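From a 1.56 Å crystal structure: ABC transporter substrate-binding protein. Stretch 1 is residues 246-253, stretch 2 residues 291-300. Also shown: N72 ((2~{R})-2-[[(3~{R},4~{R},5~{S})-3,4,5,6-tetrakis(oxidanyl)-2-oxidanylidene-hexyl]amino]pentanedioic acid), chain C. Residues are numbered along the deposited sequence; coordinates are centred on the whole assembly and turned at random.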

# COMPACT_ATOMS: atom_id res chain seq x y z
N GLU A 246 5.56 -4.14 9.73
CA GLU A 246 5.80 -4.65 8.39
C GLU A 246 4.49 -4.53 7.57
O GLU A 246 3.41 -4.45 8.15
CB GLU A 246 6.20 -6.13 8.47
CG GLU A 246 7.60 -6.32 9.02
CD GLU A 246 8.00 -7.75 9.29
OE1 GLU A 246 7.57 -8.66 8.54
OE2 GLU A 246 8.77 -7.97 10.26
N PRO A 247 4.55 -4.55 6.23
CA PRO A 247 5.77 -4.65 5.42
C PRO A 247 6.45 -3.28 5.28
O PRO A 247 5.82 -2.21 5.41
CB PRO A 247 5.25 -5.14 4.06
CG PRO A 247 3.86 -4.62 3.96
CD PRO A 247 3.34 -4.51 5.39
N ALA A 248 7.73 -3.31 4.98
CA ALA A 248 8.46 -2.09 4.69
C ALA A 248 8.02 -1.59 3.31
O ALA A 248 7.87 -2.37 2.36
CB ALA A 248 9.94 -2.36 4.69
N GLU A 249 7.76 -0.28 3.21
CA GLU A 249 7.34 0.29 1.93
C GLU A 249 8.57 0.83 1.21
O GLU A 249 9.34 1.59 1.81
CB GLU A 249 6.35 1.45 2.18
CG GLU A 249 5.06 0.97 2.82
CD GLU A 249 4.11 2.13 3.02
OE1 GLU A 249 4.27 2.88 4.01
OE2 GLU A 249 3.20 2.30 2.18
N LEU A 250 8.79 0.41 -0.04
CA LEU A 250 9.97 0.87 -0.79
C LEU A 250 9.66 2.15 -1.52
O LEU A 250 8.67 2.21 -2.27
CB LEU A 250 10.40 -0.19 -1.83
CG LEU A 250 11.53 0.17 -2.82
CD1 LEU A 250 12.82 0.54 -2.12
CD2 LEU A 250 11.75 -0.96 -3.79
N ASN A 251 10.56 3.15 -1.36
CA ASN A 251 10.45 4.44 -2.04
C ASN A 251 11.36 4.41 -3.25
O ASN A 251 12.52 4.00 -3.12
CB ASN A 251 10.94 5.55 -1.10
CG ASN A 251 10.23 5.49 0.23
OD1 ASN A 251 10.83 5.18 1.28
ND2 ASN A 251 8.94 5.74 0.20
N LEU A 252 10.85 4.82 -4.41
CA LEU A 252 11.67 4.88 -5.61
C LEU A 252 11.40 6.19 -6.31
O LEU A 252 10.29 6.72 -6.18
CB LEU A 252 11.28 3.79 -6.61
CG LEU A 252 11.57 2.35 -6.19
CD1 LEU A 252 10.26 1.57 -6.01
CD2 LEU A 252 12.43 1.66 -7.23
N LEU A 253 12.36 6.64 -7.13
CA LEU A 253 12.13 7.75 -8.06
C LEU A 253 11.82 7.05 -9.37
O LEU A 253 12.72 6.44 -9.98
CB LEU A 253 13.43 8.58 -8.25
CG LEU A 253 13.86 9.38 -7.05
CD1 LEU A 253 15.30 9.88 -7.24
CD2 LEU A 253 12.91 10.56 -6.85
N ALA A 291 18.47 0.78 2.87
CA ALA A 291 18.65 0.98 1.42
C ALA A 291 18.34 -0.37 0.78
O ALA A 291 18.64 -1.42 1.37
CB ALA A 291 20.08 1.38 1.12
N VAL A 292 17.74 -0.36 -0.42
CA VAL A 292 17.34 -1.60 -1.09
C VAL A 292 18.11 -1.75 -2.40
O VAL A 292 18.00 -0.87 -3.27
CB VAL A 292 15.80 -1.66 -1.33
CG1 VAL A 292 15.39 -2.97 -2.02
CG2 VAL A 292 15.05 -1.52 -0.02
N PRO A 293 18.83 -2.88 -2.59
CA PRO A 293 19.61 -3.04 -3.83
C PRO A 293 18.82 -3.52 -5.06
O PRO A 293 19.41 -4.15 -5.94
CB PRO A 293 20.69 -4.04 -3.43
CG PRO A 293 19.98 -4.95 -2.44
CD PRO A 293 19.08 -3.99 -1.65
N SER A 294 17.52 -3.18 -5.15
CA SER A 294 16.71 -3.53 -6.32
C SER A 294 15.50 -2.61 -6.38
O SER A 294 15.38 -1.68 -5.55
CB SER A 294 16.31 -5.00 -6.33
OG SER A 294 15.79 -5.33 -7.62
N VAL A 295 14.60 -2.88 -7.33
CA VAL A 295 13.45 -2.03 -7.59
C VAL A 295 12.13 -2.58 -7.07
O VAL A 295 11.06 -2.07 -7.42
CB VAL A 295 13.38 -1.69 -9.10
CG1 VAL A 295 14.55 -0.80 -9.52
CG2 VAL A 295 13.34 -2.98 -9.95
N ILE A 296 12.20 -3.60 -6.21
CA ILE A 296 11.06 -4.16 -5.51
C ILE A 296 11.47 -4.32 -4.04
O ILE A 296 12.66 -4.42 -3.75
CB ILE A 296 10.54 -5.49 -6.12
CG1 ILE A 296 11.47 -6.68 -5.80
CG2 ILE A 296 10.27 -5.33 -7.64
CD1 ILE A 296 10.91 -8.00 -6.35
N PRO A 297 10.50 -4.33 -3.10
CA PRO A 297 10.87 -4.43 -1.67
C PRO A 297 11.64 -5.72 -1.35
O PRO A 297 11.43 -6.75 -2.00
CB PRO A 297 9.53 -4.38 -0.94
CG PRO A 297 8.61 -3.60 -1.89
CD PRO A 297 9.04 -4.16 -3.26
N SER A 298 12.54 -5.66 -0.36
CA SER A 298 13.42 -6.81 -0.06
C SER A 298 12.65 -8.05 0.35
O SER A 298 13.12 -9.18 0.13
CB SER A 298 14.46 -6.45 0.99
OG SER A 298 13.81 -6.18 2.23
N ASN A 299 11.45 -7.85 0.94
CA ASN A 299 10.61 -8.95 1.39
C ASN A 299 9.70 -9.28 0.20
O ASN A 299 8.54 -8.83 0.14
CB ASN A 299 9.83 -8.50 2.64
CG ASN A 299 8.48 -9.12 2.88
OD1 ASN A 299 7.43 -8.44 2.88
ND2 ASN A 299 8.47 -10.43 3.08
N ASN A 300 10.28 -9.89 -0.81
CA ASN A 300 9.58 -10.42 -1.96
C ASN A 300 10.21 -11.73 -2.35
O ASN A 300 11.42 -11.78 -2.57
CB ASN A 300 9.66 -9.51 -3.17
CG ASN A 300 8.49 -8.59 -3.28
OD1 ASN A 300 7.46 -8.94 -3.84
ND2 ASN A 300 8.64 -7.40 -2.76
OAB N72 C . 9.38 8.46 4.00
CAF N72 C . 8.68 7.69 3.00
CAG N72 C . 7.12 7.78 3.00
OAC N72 C . 6.59 8.31 4.17
CAH N72 C . 6.49 6.52 2.40
OAM N72 C . 7.22 5.36 2.23
CAI N72 C . 5.25 5.72 2.73
OAD N72 C . 4.96 5.79 4.11
CAJ N72 C . 4.13 5.98 1.76
OAE N72 C . 4.42 6.38 0.60
CAK N72 C . 2.65 5.81 2.20
N N72 C . 2.03 4.68 1.55
CA N72 C . 0.96 4.83 0.64
C N72 C . 0.64 6.20 0.11
O N72 C . 1.03 6.86 -0.93
CB N72 C . 1.01 3.71 -0.41
CG N72 C . 0.34 3.91 -1.77
CD N72 C . -0.14 2.61 -2.41
OE1 N72 C . -0.50 1.61 -1.71
OE2 N72 C . -0.18 2.54 -3.66
OXT N72 C . -0.20 6.61 0.94

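The contact is a strand packed against an irregular segment, and it holds without a single hydrogen bond between the two. Its rule is alternation: along the strand, Leu 250 and Leu 252 direct their CA-to-CB bonds toward the other stretch, while Glu 249, just before Leu 250, directs its bond away and Asn 251, between the two leucines, is out of reach of the other stretch. One face of the strand thus serves packing and the other serves the ligand.

Leu 250 is the center of the contact, with far more of its surface covered than any other residue here. Its chi1 is t and its chi2 p, a common leucine pairing, and this conformation spreads the two methyls over different parts of the second stretch. CD1 meets Val 292 CG2 at 3.7 Å, a purely apolar touch. CD2 lies instead against backbone, 3.4 Å from Ile 296 C and 3.7 Å from Pro 297 N, so it packs on the peptide link leading into the proline. CD2 sits over the flat face of that peptide, and the proline nitrogen carries no hydrogen that would need a partner. The proline ring, C-gamma exo, closes in on the base of the same side chain, with Pro 297 CG 3.9 Å from Leu 250 CB. The backbones come near each other here, the CA atoms of Leu 250 and Pro 297 being 5.4 Å apart.

Ile 296 contributes through its main chain: its CA-to-CB bond points away, and its side chain, chi1 p and chi2 t, stays more than 5 Å from the strand. Val 295, pointing sideways, is met by Leu 252, whose CD2 comes within 3.8 Å of Val 295 CA and 4.0 Å of Val 295 CB. Leu 252 has chi1 m, but its chi2 of 115° falls between the usual wells, so this packing is made with a less typical leucine conformation.

At the other end the fit loosens. Pro 247, which follows a cis peptide bond at a corner of the chain, approaches the exposed Asn 299 with its CB 4.1 Å from Asn 299 OD1. The second stretch also braces itself: Asn 300 ND2 donates to Pro 297 O at 3.0 Å with a nearly straight angle of 162°, tying down the loop just after the proline that packs on Leu 250.

On the far face, Glu 249 is extended through chi1 m and chi2 t, bringing its carboxylate to N72. Its OE2 accepts from N72 N at 2.7 Å, and its OE1 from N72 OAD at 3.0 Å.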